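Local coordinates for molybdopterin biosynthesis moeA protein (Pyrococcus horikoshii, PDB 1WU2) that probably takes part in the last steps of molybdenum cofactor synthesis, in which MoeA proteins insert molybdenum into molybdopterin, at residues Lys15-Asp20 with Asn308-His313; Glu250-Leu255 with His313-Met318. All blocks are in the same frame, centred on the assembly; numbering follows the deposited sequence.

Contact 1: residues Lys15-Asp20 with Asn308-His313; sequences KLLLDD and NLFVKH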
loop_
_atom_site.group_PDB
_atom_site.type_symbol
_atom_site.label_atom_id
_atom_site.label_comp_id
_atom_site.label_asym_id
_atom_site.label_seq_id
_atom_site.Cartn_x
_atom_site.Cartn_y
_atom_site.Cartn_z
ATOM N N LYS A 15 -21.478 -9.746 -8.584
ATOM C CA LYS A 15 -22.415 -10.180 -7.550
ATOM C C LYS A 15 -22.571 -11.704 -7.536
ATOM O O LYS A 15 -22.612 -12.313 -6.471
ATOM C CB LYS A 15 -23.781 -9.518 -7.746
ATOM C CG LYS A 15 -24.688 -9.584 -6.520
ATOM C CD LYS A 15 -26.116 -9.981 -6.882
ATOM C CE LYS A 15 -27.102 -9.628 -5.770
ATOM N NZ LYS A 15 -26.958 -10.512 -4.583
ATOM N N LEU A 16 -22.667 -12.307 -8.717
ATOM C CA LEU A 16 -22.816 -13.756 -8.831
ATOM C C LEU A 16 -21.593 -14.444 -8.239
ATOM O O LEU A 16 -21.717 -15.412 -7.492
ATOM C CB LEU A 16 -22.987 -14.178 -10.299
ATOM C CG LEU A 16 -24.343 -13.918 -10.962
ATOM C CD1 LEU A 16 -24.251 -14.122 -12.470
ATOM C CD2 LEU A 16 -25.430 -14.808 -10.374
ATOM N N LEU A 17 -20.420 -13.909 -8.570
ATOM C CA LEU A 17 -19.140 -14.417 -8.091
ATOM C C LEU A 17 -18.975 -14.278 -6.578
ATOM O O LEU A 17 -18.622 -15.239 -5.901
ATOM C CB LEU A 17 -17.997 -13.680 -8.799
ATOM C CG LEU A 17 -16.572 -14.183 -8.538
ATOM C CD1 LEU A 17 -15.779 -14.250 -9.837
ATOM C CD2 LEU A 17 -15.843 -13.311 -7.524
ATOM N N LEU A 18 -19.229 -13.083 -6.054
ATOM C CA LEU A 18 -18.980 -12.786 -4.637
ATOM C C LEU A 18 -20.005 -13.428 -3.699
ATOM O O LEU A 18 -19.674 -13.758 -2.564
ATOM C CB LEU A 18 -18.932 -11.271 -4.393
ATOM C CG LEU A 18 -17.736 -10.508 -4.968
ATOM C CD1 LEU A 18 -17.903 -9.015 -4.729
ATOM C CD2 LEU A 18 -16.416 -11.006 -4.374
ATOM N N ASP A 19 -21.240 -13.595 -4.169
ATOM C CA ASP A 19 -22.265 -14.327 -3.424
ATOM C C ASP A 19 -21.864 -15.797 -3.243
ATOM O O ASP A 19 -22.251 -16.430 -2.263
ATOM C CB ASP A 19 -23.629 -14.256 -4.130
ATOM C CG ASP A 19 -24.325 -12.901 -3.970
ATOM O OD1 ASP A 19 -23.877 -12.048 -3.169
ATOM O OD2 ASP A 19 -25.349 -12.608 -4.626
ATOM N N ASP A 20 -21.100 -16.330 -4.194
ATOM C CA ASP A 20 -20.579 -17.697 -4.118
ATOM C C ASP A 20 -19.414 -17.841 -3.127
ATOM O O ASP A 20 -19.128 -18.944 -2.662
ATOM C CB ASP A 20 -20.133 -18.163 -5.511
ATOM C CG ASP A 20 -20.053 -19.677 -5.630
ATOM O OD1 ASP A 20 -21.068 -20.350 -5.365
ATOM O OD2 ASP A 20 -19.023 -20.280 -5.995
ATOM N N ASN A 308 -7.876 -7.393 -10.588
ATOM C CA ASN A 308 -8.351 -6.213 -9.869
ATOM C C ASN A 308 -9.875 -6.103 -9.815
ATOM O O ASN A 308 -10.430 -5.641 -8.817
ATOM C CB ASN A 308 -7.750 -4.945 -10.480
ATOM C CG ASN A 308 -6.335 -4.693 -10.010
ATOM O OD1 ASN A 308 -6.124 -4.194 -8.906
ATOM N ND2 ASN A 308 -5.356 -5.045 -10.839
ATOM N N LEU A 309 -10.545 -6.550 -10.873
ATOM C CA LEU A 309 -11.999 -6.415 -10.982
ATOM C C LEU A 309 -12.762 -7.570 -10.332
ATOM O O LEU A 309 -13.939 -7.420 -10.013
ATOM C CB LEU A 309 -12.427 -6.273 -12.453
ATOM C CG LEU A 309 -12.020 -4.966 -13.140
ATOM C CD1 LEU A 309 -12.253 -5.049 -14.632
ATOM C CD2 LEU A 309 -12.780 -3.783 -12.563
ATOM N N PHE A 310 -12.100 -8.708 -10.123
ATOM C CA PHE A 310 -12.768 -9.893 -9.583
ATOM C C PHE A 310 -12.021 -10.485 -8.396
ATOM O O PHE A 310 -12.518 -10.468 -7.272
ATOM C CB PHE A 310 -12.931 -10.960 -10.672
ATOM C CG PHE A 310 -13.962 -10.618 -11.706
ATOM C CD1 PHE A 310 -13.594 -10.350 -13.012
ATOM C CD2 PHE A 310 -15.307 -10.569 -11.371
ATOM C CE1 PHE A 310 -14.550 -10.037 -13.963
ATOM C CE2 PHE A 310 -16.268 -10.256 -12.326
ATOM C CZ PHE A 310 -15.887 -9.992 -13.618
ATOM N N VAL A 311 -10.820 -10.990 -8.652
ATOM C CA VAL A 311 -10.063 -11.748 -7.655
ATOM C C VAL A 311 -9.770 -10.928 -6.392
ATOM O O VAL A 311 -9.951 -11.415 -5.280
ATOM C CB VAL A 311 -8.732 -12.290 -8.237
ATOM C CG1 VAL A 311 -8.017 -13.168 -7.211
ATOM C CG2 VAL A 311 -8.980 -13.078 -9.517
ATOM N N LYS A 312 -9.324 -9.689 -6.583
ATOM C CA LYS A 312 -9.003 -8.771 -5.491
ATOM C C LYS A 312 -10.156 -8.659 -4.489
ATOM O O LYS A 312 -9.940 -8.690 -3.285
ATOM C CB LYS A 312 -8.656 -7.386 -6.064
ATOM C CG LYS A 312 -8.528 -6.276 -5.033
ATOM C CD LYS A 312 -7.867 -5.026 -5.612
ATOM C CE LYS A 312 -8.834 -4.178 -6.419
ATOM N NZ LYS A 312 -8.465 -2.735 -6.409
ATOM N N HIS A 313 -11.375 -8.536 -5.001
ATOM C CA HIS A 313 -12.560 -8.366 -4.161
ATOM C C HIS A 313 -13.027 -9.666 -3.510
ATOM O O HIS A 313 -13.602 -9.636 -2.426
ATOM C CB HIS A 313 -13.687 -7.729 -4.979
ATOM C CG HIS A 313 -13.319 -6.396 -5.543
ATOM N ND1 HIS A 313 -12.967 -5.326 -4.748
ATOM C CD2 HIS A 313 -13.203 -5.969 -6.821
ATOM C CE1 HIS A 313 -12.669 -4.292 -5.513
ATOM N NE2 HIS A 313 -12.804 -4.656 -6.776
#
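L17 and L18, neighbours on the N-terminal helix 10-20, reach across to F310 and H313 on the long helix 300-319. This is a helix-helix contact in which the start of the chain is laid against the probable molybdopterin-binding domain. L17 extends one methyl to the phenyl ring, with CD1 4.0 Å from F310 CD2. It meets the ring at a slant, neither squarely over a face nor at an edge. Its CG lies anti to the backbone N (chi1 -173°), which carries the branched end across toward the second helix. One residue on, L18 takes a different first torsion, with CG beside the backbone N (chi1 -69°), and rests CD2 on backbone, 3.7 Å from H313 O. Leucine suits both places: a flexible apolar branch lets each residue set one methyl against the second helix, L17 against the ring and L18 against backbone, and needs no polar partner.

Behind this first shell, F287 stacks on the F310 ring and Y10 meets it edge-to-face, so the phenyl group sits in an aromatic cluster. H313 lends the contact mainly backbone and CB, the latter 4.3 Å from L18 CD2. Its imidazole swings off to one side, where ND1 is hydrogen-bonded to Y324 OH and L309 O lies in plane at the ring edge.

Contact 2: residues Glu250-Leu255 with His313-Met318; sequences ECDIVL and HALAKM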
loop_
_atom_site.group_PDB
_atom_site.type_symbol
_atom_site.label_atom_id
_atom_site.label_comp_id
_atom_site.label_asym_id
_atom_site.label_seq_id
_atom_site.Cartn_x
_atom_site.Cartn_y
_atom_site.Cartn_z
ATOM N N GLU A 250 -7.218 -26.171 -1.984
ATOM C CA GLU A 250 -7.351 -24.718 -1.862
ATOM C C GLU A 250 -8.773 -24.234 -1.647
ATOM O O GLU A 250 -9.741 -24.961 -1.867
ATOM C CB GLU A 250 -6.813 -24.031 -3.117
ATOM C CG GLU A 250 -5.340 -23.686 -3.052
ATOM C CD GLU A 250 -4.495 -24.532 -3.961
ATOM O OE1 GLU A 250 -3.304 -24.704 -3.649
ATOM O OE2 GLU A 250 -5.010 -25.028 -4.983
ATOM N N CYS A 251 -8.869 -22.974 -1.235
ATOM C CA CYS A 251 -10.143 -22.306 -1.021
ATOM C C CYS A 251 -10.689 -21.821 -2.365
ATOM O O CYS A 251 -11.867 -22.007 -2.671
ATOM C CB CYS A 251 -9.968 -21.133 -0.051
ATOM S SG CYS A 251 -8.948 -21.493 1.404
ATOM N N ASP A 252 -9.827 -21.179 -3.150
ATOM C CA ASP A 252 -10.136 -20.849 -4.541
ATOM C C ASP A 252 -8.952 -21.210 -5.436
ATOM O O ASP A 252 -7.854 -21.467 -4.949
ATOM C CB ASP A 252 -10.569 -19.372 -4.691
ATOM C CG ASP A 252 -9.399 -18.412 -4.922
ATOM O OD1 ASP A 252 -8.594 -18.643 -5.844
ATOM O OD2 ASP A 252 -9.222 -17.372 -4.250
ATOM N N ILE A 253 -9.191 -21.253 -6.743
ATOM C CA ILE A 253 -8.146 -21.583 -7.709
ATOM C C ILE A 253 -8.275 -20.719 -8.972
ATOM O O ILE A 253 -9.366 -20.469 -9.471
ATOM C CB ILE A 253 -8.081 -23.143 -8.009
ATOM C CG1 ILE A 253 -8.122 -23.460 -9.507
ATOM C CG2 ILE A 253 -9.174 -23.924 -7.268
ATOM C CD1 ILE A 253 -6.768 -23.418 -10.159
ATOM N N VAL A 254 -7.127 -20.267 -9.458
ATOM C CA VAL A 254 -7.014 -19.408 -10.621
ATOM C C VAL A 254 -6.339 -20.215 -11.723
ATOM O O VAL A 254 -5.333 -20.865 -11.478
ATOM C CB VAL A 254 -6.147 -18.167 -10.271
ATOM C CG1 VAL A 254 -5.483 -17.584 -11.504
ATOM C CG2 VAL A 254 -6.979 -17.108 -9.546
ATOM N N LEU A 255 -6.894 -20.187 -12.931
ATOM C CA LEU A 255 -6.255 -20.846 -14.072
ATOM C C LEU A 255 -6.239 -19.977 -15.332
ATOM O O LEU A 255 -7.181 -19.242 -15.609
ATOM C CB LEU A 255 -6.877 -22.220 -14.354
ATOM C CG LEU A 255 -8.381 -22.315 -14.605
ATOM C CD1 LEU A 255 -8.695 -22.260 -16.098
ATOM C CD2 LEU A 255 -8.924 -23.600 -13.996
ATOM N N HIS A 313 -11.375 -8.536 -5.001
ATOM C CA HIS A 313 -12.560 -8.366 -4.161
ATOM C C HIS A 313 -13.027 -9.666 -3.510
ATOM O O HIS A 313 -13.602 -9.636 -2.426
ATOM C CB HIS A 313 -13.687 -7.729 -4.979
ATOM C CG HIS A 313 -13.319 -6.396 -5.543
ATOM N ND1 HIS A 313 -12.967 -5.326 -4.748
ATOM C CD2 HIS A 313 -13.203 -5.969 -6.821
ATOM C CE1 HIS A 313 -12.669 -4.292 -5.513
ATOM N NE2 HIS A 313 -12.804 -4.656 -6.776
ATOM N N ALA A 314 -12.780 -10.796 -4.168
ATOM C CA ALA A 314 -13.076 -12.108 -3.589
ATOM C C ALA A 314 -12.160 -12.404 -2.405
ATOM O O ALA A 314 -12.619 -12.839 -1.353
ATOM C CB ALA A 314 -12.941 -13.203 -4.642
ATOM N N LEU A 315 -10.867 -12.167 -2.589
ATOM C CA LEU A 315 -9.874 -12.357 -1.532
ATOM C C LEU A 315 -10.166 -11.480 -0.314
ATOM O O LEU A 315 -10.044 -11.929 0.824
ATOM C CB LEU A 315 -8.472 -12.050 -2.062
ATOM C CG LEU A 315 -7.905 -13.088 -3.029
ATOM C CD1 LEU A 315 -6.762 -12.497 -3.837
ATOM C CD2 LEU A 315 -7.436 -14.330 -2.278
ATOM N N ALA A 316 -10.556 -10.233 -0.568
ATOM C CA ALA A 316 -10.905 -9.295 0.495
ATOM C C ALA A 316 -12.137 -9.760 1.266
ATOM O O ALA A 316 -12.207 -9.596 2.476
ATOM C CB ALA A 316 -11.135 -7.902 -0.080
ATOM N N LYS A 317 -13.101 -10.346 0.564
ATOM C CA LYS A 317 -14.304 -10.880 1.201
ATOM C C LYS A 317 -13.992 -12.092 2.081
ATOM O O LYS A 317 -14.630 -12.292 3.114
ATOM C CB LYS A 317 -15.353 -11.262 0.150
ATOM C CG LYS A 317 -16.784 -11.226 0.677
ATOM C CD LYS A 317 -17.662 -12.273 0.031
ATOM C CE LYS A 317 -19.016 -12.348 0.714
ATOM N NZ LYS A 317 -20.014 -13.032 -0.140
HETATM N N MSE A 318 -13.001 -12.882 1.675
HETATM C CA MSE A 318 -12.641 -14.117 2.375
HETATM C C MSE A 318 -11.982 -13.845 3.734
HETATM O O MSE A 318 -12.160 -14.615 4.672
HETATM C CB MSE A 318 -11.729 -14.986 1.497
HETATM C CG MSE A 318 -12.455 -15.635 0.328
HETATM SE SE MSE A 318 -11.288 -16.657 -0.876
HETATM C CE MSE A 318 -11.849 -18.402 -0.345
#
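C251 and D252, where the chain enters strand 252-255, face M318 and L315 of helix 300-319. The helix packs here against the mixed, largely parallel sheet of the probable molybdopterin-binding domain, an alpha/beta arrangement of strands covered by helices.

The apolar part is a single close meeting: the terminal methyl CE of M318, a selenomethionine, is modelled 3.3 Å from C251 CB, closer than carbons normally pack, so the exact spacing is doubtful. The M318 chain bends at chi3 (107°), which turns CE toward the small cysteine, whose size lets the methyl come up against CB. A long, unbranched, flexible side chain suits the span from helix to strand.

The polar part is less usual. The D252 carboxylate is buried, its side chain crossing that of L315 at about a right angle. OD2 has no hydrogen-bonding partner in the model, a setting that would probably raise its pKa and favour the protonated acid.

Backbone bonds join the strand in parallel to strand 184-190 through K184 and G186, and to its other neighbour through I253 with K292 and F294. At the helix, L315 sets an apolar methyl beside the carboxylate: D252 OD2 stands 4.0 Å from both L315 CD2 and M318 SE.

In the fold
Helix 300-319 serves both contacts, and H313 belongs to each. Their centres are about 8 Å apart, and both lie off to one side of the chain's centre. In sequence the segments run 15-20, 250-255, 308-313 and 313-318, so the two pairings interleave. Contact 1 brings in helix 10-20, part of the MoeA N-terminal region, while contact 2 joins the beta layer holding strand 252-255. The C-terminal half of helix 300-319 is thus flanked by helix 10-20 and by that layer. The contacts also touch directly: K317 NZ lies 2.6 Å from L18 O, a probable hydrogen bond, and L18 packs on A314. The beginning of the chain is thereby fastened to the probable molybdopterin-binding domain.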